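Local coordinates for coat protein (Tobacco streak virus, PDB 4Y6X) that probably self-assembles into the icosahedral shell that packages the viral RNA, binding the 3' end of that RNA to support initiation of its translation, at residues Gln25-Arg30 with Gly144-Ile149; Gly77-Val82 with Arg107-Asp112; Phe71-Asp76 with Lys138-Ala143; Asp41-Ile46 with Val127-Glu132. All blocks are in the same frame, centred on the assembly; numbering follows the deposited sequence.

Contact 1: Gln25-Arg30 with Gly144-Ile149; sequences QVWVTR and GYWIAI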
loop_
_atom_site.group_PDB
_atom_site.type_symbol
_atom_site.label_atom_id
_atom_site.label_comp_id
_atom_site.label_asym_id
_atom_site.label_seq_id
_atom_site.Cartn_x
_atom_site.Cartn_y
_atom_site.Cartn_z
ATOM N N GLN A 25 5.271 -1.675 -20.443
ATOM C CA GLN A 25 4.260 -1.545 -19.362
ATOM C C GLN A 25 4.482 -2.618 -18.290
ATOM O O GLN A 25 4.985 -3.648 -18.611
ATOM C CB GLN A 25 2.898 -1.777 -19.979
ATOM C CG GLN A 25 2.471 -0.670 -20.900
ATOM C CD GLN A 25 1.100 -0.927 -21.504
ATOM O OE1 GLN A 25 0.295 -1.625 -20.946
ATOM N NE2 GLN A 25 0.845 -0.335 -22.648
ATOM N N VAL A 26 4.042 -2.366 -17.057
ATOM C CA VAL A 26 3.981 -3.359 -16.006
ATOM C C VAL A 26 2.623 -3.290 -15.288
ATOM O O VAL A 26 1.909 -2.287 -15.355
ATOM C CB VAL A 26 5.077 -3.184 -14.932
ATOM C CG1 VAL A 26 6.435 -3.478 -15.534
ATOM C CG2 VAL A 26 5.041 -1.787 -14.315
ATOM N N TRP A 27 2.325 -4.367 -14.586
ATOM C CA TRP A 27 1.203 -4.475 -13.677
ATOM C C TRP A 27 1.625 -4.021 -12.324
ATOM O O TRP A 27 2.703 -4.396 -11.865
ATOM C CB TRP A 27 0.711 -5.912 -13.566
ATOM C CG TRP A 27 -0.030 -6.426 -14.780
ATOM C CD1 TRP A 27 0.390 -7.373 -15.664
ATOM C CD2 TRP A 27 -1.307 -5.992 -15.229
ATOM N NE1 TRP A 27 -0.587 -7.585 -16.614
ATOM C CE2 TRP A 27 -1.616 -6.722 -16.392
ATOM C CE3 TRP A 27 -2.261 -5.100 -14.716
ATOM C CZ2 TRP A 27 -2.790 -6.566 -17.059
ATOM C CZ3 TRP A 27 -3.404 -4.914 -15.399
ATOM C CH2 TRP A 27 -3.692 -5.658 -16.541
ATOM N N VAL A 28 0.786 -3.218 -11.692
ATOM C CA VAL A 28 0.885 -2.971 -10.286
ATOM C C VAL A 28 -0.471 -3.229 -9.674
ATOM O O VAL A 28 -1.509 -3.266 -10.390
ATOM C CB VAL A 28 1.342 -1.520 -9.987
ATOM C CG1 VAL A 28 2.772 -1.282 -10.535
ATOM C CG2 VAL A 28 0.375 -0.502 -10.527
ATOM N N THR A 29 -0.511 -3.450 -8.356
ATOM C CA THR A 29 -1.749 -3.824 -7.706
ATOM C C THR A 29 -1.763 -3.262 -6.330
ATOM O O THR A 29 -0.696 -3.014 -5.765
ATOM C CB THR A 29 -1.936 -5.367 -7.600
ATOM O OG1 THR A 29 -3.228 -5.696 -7.041
ATOM C CG2 THR A 29 -0.869 -6.040 -6.675
ATOM N N ARG A 30 -2.955 -3.151 -5.768
ATOM C CA ARG A 30 -3.100 -3.076 -4.329
ATOM C C ARG A 30 -4.399 -3.611 -3.830
ATOM O O ARG A 30 -5.366 -3.764 -4.582
ATOM C CB ARG A 30 -2.881 -1.674 -3.821
ATOM C CG ARG A 30 -4.011 -0.720 -4.060
ATOM C CD ARG A 30 -3.844 0.401 -3.074
ATOM N NE ARG A 30 -4.971 1.302 -3.134
ATOM C CZ ARG A 30 -6.134 1.137 -2.493
ATOM N NH1 ARG A 30 -6.381 0.083 -1.745
ATOM N NH2 ARG A 30 -7.074 2.040 -2.628
ATOM N N GLY A 144 -8.173 -7.476 -5.280
ATOM C CA GLY A 144 -7.148 -6.438 -5.534
ATOM C C GLY A 144 -7.378 -5.675 -6.851
ATOM O O GLY A 144 -7.901 -6.232 -7.813
ATOM N N TYR A 145 -7.032 -4.400 -6.884
ATOM C CA TYR A 145 -7.068 -3.598 -8.106
ATOM C C TYR A 145 -5.802 -3.873 -8.866
ATOM O O TYR A 145 -4.733 -3.982 -8.240
ATOM C CB TYR A 145 -7.041 -2.148 -7.756
ATOM C CG TYR A 145 -8.158 -1.681 -6.859
ATOM C CD1 TYR A 145 -9.464 -1.769 -7.252
ATOM C CD2 TYR A 145 -7.883 -1.140 -5.622
ATOM C CE1 TYR A 145 -10.476 -1.325 -6.433
ATOM C CE2 TYR A 145 -8.874 -0.728 -4.779
ATOM C CZ TYR A 145 -10.174 -0.806 -5.194
ATOM O OH TYR A 145 -11.161 -0.343 -4.371
ATOM N N TRP A 146 -5.903 -4.059 -10.189
ATOM C CA TRP A 146 -4.706 -4.264 -11.020
ATOM C C TRP A 146 -4.691 -3.141 -12.050
ATOM O O TRP A 146 -5.692 -2.908 -12.665
ATOM C CB TRP A 146 -4.743 -5.604 -11.732
ATOM C CG TRP A 146 -4.493 -6.672 -10.830
ATOM C CD1 TRP A 146 -5.413 -7.358 -10.117
ATOM C CD2 TRP A 146 -3.222 -7.194 -10.446
ATOM N NE1 TRP A 146 -4.798 -8.288 -9.317
ATOM C CE2 TRP A 146 -3.457 -8.230 -9.517
ATOM C CE3 TRP A 146 -1.922 -6.938 -10.838
ATOM C CZ2 TRP A 146 -2.426 -8.970 -8.911
ATOM C CZ3 TRP A 146 -0.877 -7.679 -10.244
ATOM C CH2 TRP A 146 -1.151 -8.695 -9.318
ATOM N N ILE A 147 -3.560 -2.476 -12.218
ATOM C CA ILE A 147 -3.398 -1.380 -13.106
ATOM C C ILE A 147 -2.160 -1.610 -13.952
ATOM O O ILE A 147 -1.093 -1.925 -13.418
ATOM C CB ILE A 147 -3.263 -0.099 -12.315
ATOM C CG1 ILE A 147 -4.384 -0.026 -11.322
ATOM C CG2 ILE A 147 -3.337 1.107 -13.210
ATOM C CD1 ILE A 147 -4.203 1.060 -10.299
ATOM N N ALA A 148 -2.303 -1.468 -15.255
ATOM C CA ALA A 148 -1.171 -1.517 -16.153
ATOM C C ALA A 148 -0.710 -0.071 -16.366
ATOM O O ALA A 148 -1.502 0.770 -16.759
ATOM C CB ALA A 148 -1.544 -2.130 -17.454
ATOM N N ILE A 149 0.577 0.171 -16.062
ATOM C CA ILE A 149 1.185 1.459 -16.144
ATOM C C ILE A 149 2.458 1.412 -16.979
ATOM O O ILE A 149 3.030 0.343 -17.221
ATOM C CB ILE A 149 1.516 2.005 -14.781
ATOM C CG1 ILE A 149 2.488 1.103 -14.077
ATOM C CG2 ILE A 149 0.237 2.188 -13.971
ATOM C CD1 ILE A 149 3.102 1.728 -12.842
#
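Tyr145 O takes two donors at once: Thr29 OG1 reaches it at 2.6 Å from above the carbonyl plane, and Arg30 N at 3.2 Å within that plane. The first bond depends on the hydroxyl of Thr29 standing anti to its own backbone N (chi1 -175°). Antiparallel pairing follows: Val28 N donates to Ile147 O at 2.9 Å, nearly straight, and Ile147 N returns a bond to Val28 O. Val26 and Ile149 form the same reciprocal pair.

On the face bearing Trp27, Thr29, Trp146 and Ala148, each indole is covered by a small side chain of the other strand. Thr29 CB sits over the six-membered ring of Trp146, 3.5 Å from its centroid and 6° off the normal, a CH-pi contact. Ala148 CB likewise lies over the six-membered ring of Trp27, 4.1 Å from the centroid. On the other face, Val28 CG1 meets Ile149 CD1 at 3.8 Å, the two side chains crossing at about a right angle. Tyr145 CE2 rests over one face of the Arg30 guanidinium, whose plane is 81° from the ring; Arg30 NH2 bonds to Thr50 O.

Strand 25-30 is the outermost strand within the chain of one jelly-roll sheet. Strand 63-73 flanks 144-149 on its other side, helix 48-52 packs against Tyr145 and Ile147, and Phe161 of the second subunit meets Trp146 edge-to-face.

Contact 2: Gly77-Val82 with Arg107-Asp112; sequences GTFGMV and RSRDFD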
loop_
_atom_site.group_PDB
_atom_site.type_symbol
_atom_site.label_atom_id
_atom_site.label_comp_id
_atom_site.label_asym_id
_atom_site.label_seq_id
_atom_site.Cartn_x
_atom_site.Cartn_y
_atom_site.Cartn_z
ATOM N N GLY A 77 -27.231 -6.270 -9.864
ATOM C CA GLY A 77 -27.143 -4.835 -10.006
ATOM C C GLY A 77 -26.418 -4.460 -11.259
ATOM O O GLY A 77 -26.247 -5.283 -12.151
ATOM N N THR A 78 -25.969 -3.212 -11.317
ATOM C CA THR A 78 -25.195 -2.762 -12.427
ATOM C C THR A 78 -23.995 -1.931 -11.945
ATOM O O THR A 78 -23.964 -1.442 -10.825
ATOM C CB THR A 78 -26.061 -1.927 -13.396
ATOM O OG1 THR A 78 -26.574 -0.816 -12.695
ATOM C CG2 THR A 78 -27.284 -2.732 -13.973
ATOM N N PHE A 79 -23.006 -1.800 -12.806
ATOM C CA PHE A 79 -21.875 -0.999 -12.504
ATOM C C PHE A 79 -21.208 -0.422 -13.716
ATOM O O PHE A 79 -21.327 -0.927 -14.827
ATOM C CB PHE A 79 -20.874 -1.810 -11.686
ATOM C CG PHE A 79 -20.024 -2.722 -12.505
ATOM C CD1 PHE A 79 -20.566 -3.858 -13.153
ATOM C CD2 PHE A 79 -18.675 -2.471 -12.604
ATOM C CE1 PHE A 79 -19.753 -4.733 -13.890
ATOM C CE2 PHE A 79 -17.868 -3.314 -13.344
ATOM C CZ PHE A 79 -18.394 -4.436 -14.007
ATOM N N GLY A 80 -20.401 0.587 -13.481
ATOM C CA GLY A 80 -19.523 1.095 -14.546
ATOM C C GLY A 80 -18.733 2.301 -14.127
ATOM O O GLY A 80 -18.795 2.723 -12.990
ATOM N N MET A 81 -17.915 2.786 -15.043
ATOM C CA MET A 81 -17.031 3.922 -14.799
ATOM C C MET A 81 -17.712 5.218 -15.168
ATOM O O MET A 81 -18.342 5.285 -16.198
ATOM C CB MET A 81 -15.741 3.752 -15.596
ATOM C CG MET A 81 -14.656 4.809 -15.310
ATOM S SD MET A 81 -13.061 4.340 -16.112
ATOM C CE MET A 81 -12.238 3.694 -14.644
ATOM N N VAL A 82 -17.591 6.231 -14.327
ATOM C CA VAL A 82 -18.112 7.570 -14.611
ATOM C C VAL A 82 -17.005 8.613 -14.562
ATOM O O VAL A 82 -15.984 8.380 -13.901
ATOM C CB VAL A 82 -19.198 7.995 -13.633
ATOM C CG1 VAL A 82 -20.277 6.949 -13.625
ATOM C CG2 VAL A 82 -18.649 8.182 -12.233
ATOM N N ARG A 107 -17.684 -11.273 -11.049
ATOM C CA ARG A 107 -17.734 -10.468 -12.249
ATOM C C ARG A 107 -16.444 -9.706 -12.389
ATOM O O ARG A 107 -15.890 -9.193 -11.406
ATOM C CB ARG A 107 -18.885 -9.517 -12.068
ATOM C CG ARG A 107 -19.154 -8.566 -13.169
ATOM C CD ARG A 107 -19.450 -9.419 -14.360
ATOM N NE ARG A 107 -20.516 -8.885 -15.170
ATOM C CZ ARG A 107 -20.565 -8.966 -16.492
ATOM N NH1 ARG A 107 -19.637 -9.628 -17.194
ATOM N NH2 ARG A 107 -21.571 -8.374 -17.122
ATOM N N SER A 108 -15.940 -9.573 -13.593
ATOM C CA SER A 108 -14.768 -8.742 -13.746
ATOM C C SER A 108 -14.895 -7.812 -14.923
ATOM O O SER A 108 -15.824 -7.919 -15.688
ATOM C CB SER A 108 -13.547 -9.622 -13.884
ATOM O OG SER A 108 -13.646 -10.426 -15.023
ATOM N N ARG A 109 -14.005 -6.834 -15.005
ATOM C CA ARG A 109 -14.027 -5.853 -16.081
ATOM C C ARG A 109 -12.660 -5.265 -16.280
ATOM O O ARG A 109 -11.956 -4.998 -15.287
ATOM C CB ARG A 109 -15.007 -4.717 -15.736
ATOM C CG ARG A 109 -15.201 -3.603 -16.755
ATOM C CD ARG A 109 -16.227 -3.818 -17.796
ATOM N NE ARG A 109 -16.855 -2.558 -18.194
ATOM C CZ ARG A 109 -16.361 -1.676 -19.079
ATOM N NH1 ARG A 109 -15.203 -1.873 -19.705
ATOM N NH2 ARG A 109 -17.055 -0.569 -19.355
ATOM N N ASP A 110 -12.279 -5.116 -17.544
ATOM C CA ASP A 110 -11.059 -4.397 -17.955
ATOM C C ASP A 110 -11.420 -3.050 -18.497
ATOM O O ASP A 110 -12.176 -2.964 -19.444
ATOM C CB ASP A 110 -10.418 -5.200 -19.081
ATOM N N PHE A 111 -10.992 -1.982 -17.872
ATOM C CA PHE A 111 -11.314 -0.634 -18.330
ATOM C C PHE A 111 -10.069 -0.120 -19.062
ATOM O O PHE A 111 -8.951 -0.243 -18.519
ATOM C CB PHE A 111 -11.598 0.260 -17.139
ATOM C CG PHE A 111 -12.826 -0.073 -16.426
ATOM C CD1 PHE A 111 -14.056 0.329 -16.939
ATOM C CD2 PHE A 111 -12.798 -0.795 -15.240
ATOM C CE1 PHE A 111 -15.232 0.031 -16.273
ATOM C CE2 PHE A 111 -13.976 -1.088 -14.569
ATOM C CZ PHE A 111 -15.198 -0.677 -15.096
ATOM N N ASP A 112 -10.244 0.443 -20.264
ATOM C CA ASP A 112 -9.126 0.995 -21.048
ATOM C C ASP A 112 -8.926 2.439 -20.566
ATOM O O ASP A 112 -9.857 3.220 -20.465
ATOM C CB ASP A 112 -9.340 0.946 -22.573
HETATM O O HOH W 1 -19.098 -2.096 -16.767
#
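Arg109 NE is held by one water, which accepts from it at 2.7 Å and donates to Phe79 O at 3.2 Å. This two-bond bridge is the polar link between the segments, and its water oxygen lies in the plane of the guanidinium, at the edge. Arg109 NH1 adds a weak bond to Asp110 O, and NH2 a weak one to Gly97 O. Bends at chi2 (87°) and chi3 (148°) fold the chain of Arg109 back over the Phe111 ring, so that Phe111 CE1 lies beneath the centre of the guanidinium and Arg109 CG stands over the ring's rim.

The rest is apolar. Phe79 reaches across with its ring tip: CG sits in the crowded position between backbone N and carbonyl carbon (chi1 80°), and CZ meets Arg109 CB at 3.8 Å, edge-on in the ring plane. At its flanks Phe79 CE1 touches Arg107 CG at 3.9 Å, while Phe79 CE2 approaches Phe111 CZ at 4.1 Å. Met81 completes the row, with CB 3.8 Å from Phe111 CE1 and SD in an oblique Met-aromatic contact 4.8 Å from the ring centroid.

The strand axes are 9.4 Å apart, so side chains and one bridging water, not direct backbone pairing, join the two sheets of the jelly roll. Arg107 NH2 turns to Gly100 O, and its NH1 to Asn164 O of the second subunit. Both arginines thus lend their aliphatic stems to an aromatic core while their charged ends seek carbonyl oxygens or water, which probably eases the cost of placing charge beside phenyl rings.

Contact 3: Phe71-Asp76 with Lys138-Ala143; sequences FVAVSD and KRVQLA
The better-buried side of the contact is the face carrying Phe71, Ala73, Val140 and Leu142, which looks into the protein. Val140 CG1, anti to its own backbone N (chi1 174°), presses on Phe71 CB at 3.9 Å, and Leu142 CD2 reaches the same Phe71 CB at 4.0 Å. The phenyl ring of Phe71, with CG in the crowded position between backbone N and carbonyl carbon (chi1 66°), leads away from strand 140-142 and meets Trp128, Phe79 and Phe101 edge-to-face. A second close spot lies at the turn end, where Val74 CG2 is 3.6 Å from Arg139 CA.

Between the faces runs regular antiparallel pairing. Gln141 N donates to Val72 O at 2.9 Å along an almost linear path (176°), and Val72 N bonds back to Gln141 O at 3.0 Å. One further bond, Val74 N to Arg139 O at 2.9 Å, extends the pairing just beyond the strand proper. These are the two central strands of a four-stranded jelly-roll sheet, joined where 63-73 gives way to the turn leading into strand 77-82.

The opposite face is looser: Val72 and Gln141 point outward there, Gln141 exposed to solvent, and Gln141 CB comes no nearer than 4.0 Å to Val72 O. Lys138 extends away into solvent. The stretched chain of Arg139 also leaves the contact, but toward polar partners elsewhere in the chain: its guanidinium reaches Asp44, and NH1 bonds to Ser36 O and Asp136 O.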
loop_
_atom_site.group_PDB
_atom_site.type_symbol
_atom_site.label_atom_id
_atom_site.label_comp_id
_atom_site.label_asym_id
_atom_site.label_seq_id
_atom_site.Cartn_x
_atom_site.Cartn_y
_atom_site.Cartn_z
ATOM N N PHE A 71 -15.066 -8.513 -8.648
ATOM C CA PHE A 71 -15.858 -8.448 -7.450
ATOM C C PHE A 71 -16.911 -9.501 -7.412
ATOM O O PHE A 71 -17.264 -10.098 -8.447
ATOM C CB PHE A 71 -16.474 -7.073 -7.270
ATOM C CG PHE A 71 -17.483 -6.730 -8.319
ATOM C CD1 PHE A 71 -17.081 -6.117 -9.499
ATOM C CD2 PHE A 71 -18.828 -6.982 -8.114
ATOM C CE1 PHE A 71 -17.996 -5.790 -10.497
ATOM C CE2 PHE A 71 -19.765 -6.671 -9.111
ATOM C CZ PHE A 71 -19.330 -6.084 -10.300
ATOM N N VAL A 72 -17.402 -9.740 -6.209
ATOM C CA VAL A 72 -18.615 -10.513 -5.969
ATOM C C VAL A 72 -19.576 -9.640 -5.183
ATOM O O VAL A 72 -19.166 -8.965 -4.233
ATOM C CB VAL A 72 -18.315 -11.790 -5.144
ATOM C CG1 VAL A 72 -19.588 -12.559 -4.862
ATOM C CG2 VAL A 72 -17.474 -12.733 -5.960
ATOM N N ALA A 73 -20.856 -9.619 -5.551
ATOM C CA ALA A 73 -21.852 -8.812 -4.808
ATOM C C ALA A 73 -22.934 -9.708 -4.152
ATOM O O ALA A 73 -23.214 -10.816 -4.601
ATOM C CB ALA A 73 -22.527 -7.856 -5.762
ATOM N N VAL A 74 -23.596 -9.200 -3.136
ATOM C CA VAL A 74 -24.700 -9.934 -2.501
ATOM C C VAL A 74 -26.082 -9.718 -3.184
ATOM O O VAL A 74 -27.073 -10.236 -2.716
ATOM C CB VAL A 74 -24.846 -9.579 -1.003
ATOM C CG1 VAL A 74 -23.573 -9.914 -0.263
ATOM C CG2 VAL A 74 -25.192 -8.106 -0.810
ATOM N N SER A 75 -26.134 -8.976 -4.287
ATOM C CA SER A 75 -27.392 -8.747 -5.000
ATOM C C SER A 75 -27.063 -8.577 -6.501
ATOM O O SER A 75 -25.920 -8.335 -6.860
ATOM C CB SER A 75 -28.015 -7.455 -4.446
ATOM O OG SER A 75 -28.830 -6.831 -5.409
ATOM N N ASP A 76 -28.072 -8.713 -7.358
ATOM C CA ASP A 76 -27.969 -8.291 -8.757
ATOM C C ASP A 76 -27.768 -6.789 -8.782
ATOM O O ASP A 76 -28.113 -6.091 -7.853
ATOM C CB ASP A 76 -29.228 -8.628 -9.549
ATOM C CG ASP A 76 -29.461 -10.137 -9.737
ATOM O OD1 ASP A 76 -28.882 -10.999 -9.025
ATOM O OD2 ASP A 76 -30.272 -10.476 -10.639
ATOM N N LYS A 138 -20.149 -5.502 3.350
ATOM C CA LYS A 138 -19.592 -6.381 2.322
ATOM C C LYS A 138 -20.545 -6.630 1.186
ATOM O O LYS A 138 -20.504 -7.661 0.570
ATOM C CB LYS A 138 -19.128 -7.709 2.946
ATOM C CG LYS A 138 -18.218 -7.448 4.157
ATOM C CD LYS A 138 -17.644 -8.729 4.733
ATOM C CE LYS A 138 -16.700 -8.392 5.858
ATOM N NZ LYS A 138 -15.965 -9.610 6.266
ATOM N N ARG A 139 -21.402 -5.676 0.900
ATOM C CA ARG A 139 -22.392 -5.866 -0.129
ATOM C C ARG A 139 -21.720 -6.045 -1.500
ATOM O O ARG A 139 -22.296 -6.722 -2.355
ATOM C CB ARG A 139 -23.403 -4.715 -0.189
ATOM C CG ARG A 139 -22.743 -3.353 -0.288
ATOM C CD ARG A 139 -23.733 -2.240 -0.022
ATOM N NE ARG A 139 -23.065 -0.955 -0.035
ATOM C CZ ARG A 139 -22.326 -0.479 0.969
ATOM N NH1 ARG A 139 -22.148 -1.194 2.075
ATOM N NH2 ARG A 139 -21.779 0.700 0.861
ATOM N N VAL A 140 -20.557 -5.450 -1.683
ATOM C CA VAL A 140 -19.646 -5.742 -2.793
ATOM C C VAL A 140 -18.246 -6.062 -2.203
ATOM O O VAL A 140 -17.766 -5.359 -1.319
ATOM C CB VAL A 140 -19.497 -4.532 -3.692
ATOM C CG1 VAL A 140 -18.449 -4.772 -4.757
ATOM C CG2 VAL A 140 -20.819 -4.177 -4.326
ATOM N N GLN A 141 -17.672 -7.167 -2.576
ATOM C CA GLN A 141 -16.336 -7.540 -2.126
ATOM C C GLN A 141 -15.423 -7.513 -3.339
ATOM O O GLN A 141 -15.646 -8.266 -4.293
ATOM C CB GLN A 141 -16.331 -8.928 -1.471
ATOM C CG GLN A 141 -17.334 -9.030 -0.336
ATOM C CD GLN A 141 -17.549 -10.466 0.060
ATOM O OE1 GLN A 141 -16.595 -11.210 0.245
ATOM N NE2 GLN A 141 -18.767 -10.859 0.138
ATOM N N LEU A 142 -14.435 -6.639 -3.286
ATOM C CA LEU A 142 -13.518 -6.399 -4.380
ATOM C C LEU A 142 -12.249 -7.186 -4.220
ATOM O O LEU A 142 -11.703 -7.276 -3.156
ATOM C CB LEU A 142 -13.119 -4.945 -4.439
ATOM C CG LEU A 142 -14.222 -4.121 -5.058
ATOM C CD1 LEU A 142 -14.215 -2.762 -4.430
ATOM C CD2 LEU A 142 -14.016 -4.059 -6.564
ATOM N N ALA A 143 -11.800 -7.787 -5.296
ATOM C CA ALA A 143 -10.432 -8.320 -5.367
ATOM C C ALA A 143 -9.459 -7.183 -5.363
ATOM O O ALA A 143 -9.868 -5.993 -5.463
ATOM C CB ALA A 143 -10.283 -9.103 -6.627
#

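Contact 4: Asp41-Ile46 with Val127-Glu132; sequences DTNDAI and VWCLDE
The indole of Trp128 lies alongside the strand pair, with Asp44 O at its edge and in its plane, 3.8 Å from Trp128 CE3. Ile46 comes up obliquely to the six-membered ring, its CD1 3.9 Å from Trp128 CZ3; CG1 of Ile46, beside the backbone N, brings the branch there. Other rings surround the indole: Trp35 meets it edge-to-face, and the Phe79 ring joins it with planes only about 15° apart.

The same Asp44 O accepts the backbone bond between the segments, from Trp128 N at 2.9 Å, with an N-H...O angle of 162° and the donor nearly along the C=O axis. Val127 CA also approaches Asp44 O, at 3.2 Å, in a CA-H...O contact. Strand 44-47 is the outermost strand within the chain of the second jelly-roll sheet; strand 125-130 is its antiparallel neighbour and is paired on its other side with 77-82.

On the face opposite the indole, Ala45 CB meets Val127 CG2 at 4.0 Å. Val127 CG1, anti to the backbone N (chi1 178°), turns instead toward Asn43 CB, also 4.0 Å away. Asp44 leaves the strand on the same face as Trp128, and its carboxylate finds its partners outside the two segments: OD1 makes salt bridges to both Arg139 NH2 and Lys38 NZ, two positive charges that would favour the ionised acid.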
loop_
_atom_site.group_PDB
_atom_site.type_symbol
_atom_site.label_atom_id
_atom_site.label_comp_id
_atom_site.label_asym_id
_atom_site.label_seq_id
_atom_site.Cartn_x
_atom_site.Cartn_y
_atom_site.Cartn_z
ATOM N N ASP A 41 -28.783 6.802 2.088
ATOM C CA ASP A 41 -29.122 6.346 0.729
ATOM C C ASP A 41 -28.240 7.035 -0.304
ATOM O O ASP A 41 -28.383 8.232 -0.535
ATOM C CB ASP A 41 -30.592 6.628 0.399
ATOM N N THR A 42 -27.341 6.289 -0.930
ATOM C CA THR A 42 -26.511 6.830 -2.014
ATOM C C THR A 42 -25.998 5.724 -2.943
ATOM O O THR A 42 -26.252 4.527 -2.713
ATOM C CB THR A 42 -25.273 7.573 -1.468
ATOM O OG1 THR A 42 -24.781 6.878 -0.307
ATOM C CG2 THR A 42 -25.596 9.028 -1.106
ATOM N N ASN A 43 -25.298 6.167 -3.994
ATOM C CA ASN A 43 -24.463 5.320 -4.841
ATOM C C ASN A 43 -23.180 4.915 -4.131
ATOM O O ASN A 43 -22.619 5.668 -3.351
ATOM C CB ASN A 43 -24.106 6.055 -6.151
ATOM C CG ASN A 43 -25.321 6.332 -7.028
ATOM O OD1 ASN A 43 -25.585 7.483 -7.392
ATOM N ND2 ASN A 43 -26.066 5.274 -7.371
ATOM N N ASP A 44 -22.716 3.708 -4.409
ATOM C CA ASP A 44 -21.380 3.281 -3.995
ATOM C C ASP A 44 -20.390 3.577 -5.104
ATOM O O ASP A 44 -20.585 3.133 -6.236
ATOM C CB ASP A 44 -21.368 1.794 -3.692
ATOM C CG ASP A 44 -22.216 1.451 -2.471
ATOM O OD1 ASP A 44 -21.962 2.121 -1.444
ATOM O OD2 ASP A 44 -23.081 0.535 -2.544
ATOM N N ALA A 45 -19.389 4.386 -4.803
ATOM C CA ALA A 45 -18.429 4.859 -5.784
ATOM C C ALA A 45 -17.045 4.747 -5.197
ATOM O O ALA A 45 -16.840 5.122 -4.067
ATOM C CB ALA A 45 -18.680 6.301 -6.139
ATOM N N ILE A 46 -16.097 4.273 -5.985
ATOM C CA ILE A 46 -14.691 4.388 -5.629
ATOM C C ILE A 46 -13.948 5.270 -6.631
ATOM O O ILE A 46 -13.845 4.908 -7.812
ATOM C CB ILE A 46 -14.060 3.014 -5.563
ATOM C CG1 ILE A 46 -14.842 2.203 -4.543
ATOM C CG2 ILE A 46 -12.585 3.142 -5.165
ATOM C CD1 ILE A 46 -14.372 0.786 -4.446
ATOM N N VAL A 127 -18.679 3.031 -10.133
ATOM C CA VAL A 127 -19.905 3.147 -9.396
ATOM C C VAL A 127 -20.715 1.868 -9.516
ATOM O O VAL A 127 -20.878 1.350 -10.602
ATOM C CB VAL A 127 -20.753 4.326 -9.947
ATOM C CG1 VAL A 127 -22.093 4.443 -9.221
ATOM C CG2 VAL A 127 -20.007 5.634 -9.849
ATOM N N TRP A 128 -21.233 1.375 -8.390
ATOM C CA TRP A 128 -22.117 0.229 -8.343
ATOM C C TRP A 128 -23.535 0.645 -7.914
ATOM O O TRP A 128 -23.667 1.443 -6.993
ATOM C CB TRP A 128 -21.676 -0.784 -7.299
ATOM C CG TRP A 128 -20.497 -1.553 -7.636
ATOM C CD1 TRP A 128 -20.480 -2.816 -8.082
ATOM C CD2 TRP A 128 -19.131 -1.117 -7.558
ATOM N NE1 TRP A 128 -19.175 -3.222 -8.319
ATOM C CE2 TRP A 128 -18.334 -2.190 -7.990
ATOM C CE3 TRP A 128 -18.504 0.073 -7.151
ATOM C CZ2 TRP A 128 -16.938 -2.120 -8.030
ATOM C CZ3 TRP A 128 -17.117 0.139 -7.176
ATOM C CH2 TRP A 128 -16.350 -0.958 -7.592
ATOM N N CYS A 129 -24.544 0.083 -8.570
ATOM C CA CYS A 129 -25.971 0.233 -8.163
ATOM C C CYS A 129 -26.570 -1.145 -7.892
ATOM O O CYS A 129 -26.767 -1.946 -8.813
ATOM C CB CYS A 129 -26.790 0.874 -9.291
ATOM S SG CYS A 129 -26.008 2.356 -9.956
ATOM N N LEU A 130 -26.877 -1.420 -6.638
ATOM C CA LEU A 130 -27.440 -2.690 -6.269
ATOM C C LEU A 130 -28.957 -2.632 -6.270
ATOM O O LEU A 130 -29.532 -1.677 -5.790
ATOM C CB LEU A 130 -26.931 -3.085 -4.886
ATOM C CG LEU A 130 -25.577 -3.810 -4.884
ATOM C CD1 LEU A 130 -24.474 -2.892 -5.380
ATOM C CD2 LEU A 130 -25.246 -4.224 -3.489
ATOM N N ASP A 131 -29.574 -3.716 -6.720
ATOM C CA ASP A 131 -31.031 -3.898 -6.697
ATOM C C ASP A 131 -31.550 -4.036 -5.275
ATOM O O ASP A 131 -32.543 -3.442 -4.939
ATOM C CB ASP A 131 -31.444 -5.145 -7.493
ATOM C CG ASP A 131 -31.258 -4.977 -9.023
ATOM O OD1 ASP A 131 -30.806 -3.887 -9.486
ATOM O OD2 ASP A 131 -31.515 -5.969 -9.766
ATOM N N GLU A 132 -30.861 -4.825 -4.463
ATOM C CA GLU A 132 -31.289 -5.163 -3.127
ATOM C C GLU A 132 -30.081 -5.098 -2.147
ATOM O O GLU A 132 -28.918 -4.986 -2.570
ATOM C CB GLU A 132 -31.915 -6.587 -3.166
#

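In the fold
Contacts 1 and 3 follow each other along strand 140-150, their centres 21 Å apart, and pair it with 25-30 and 63-73 in one sheet; contact 4 belongs to the facing sheet. Contact 2 spans the two, touching contact 3 through Arg107 N and Phe71 O (2.9 Å, a probable hydrogen bond) and contact 4 through Gly80 O and Val127 N (2.9 Å, likewise probable). Contacts 3 and 4, with centres 11 Å apart, are tied by Arg139 NH2 and Asp44 OD1, 2.7 Å apart. Contacts 1 and 2 both meet the second subunit, in keeping with a domain-swapped dimer, whereas neither segment of contact 4 touches it.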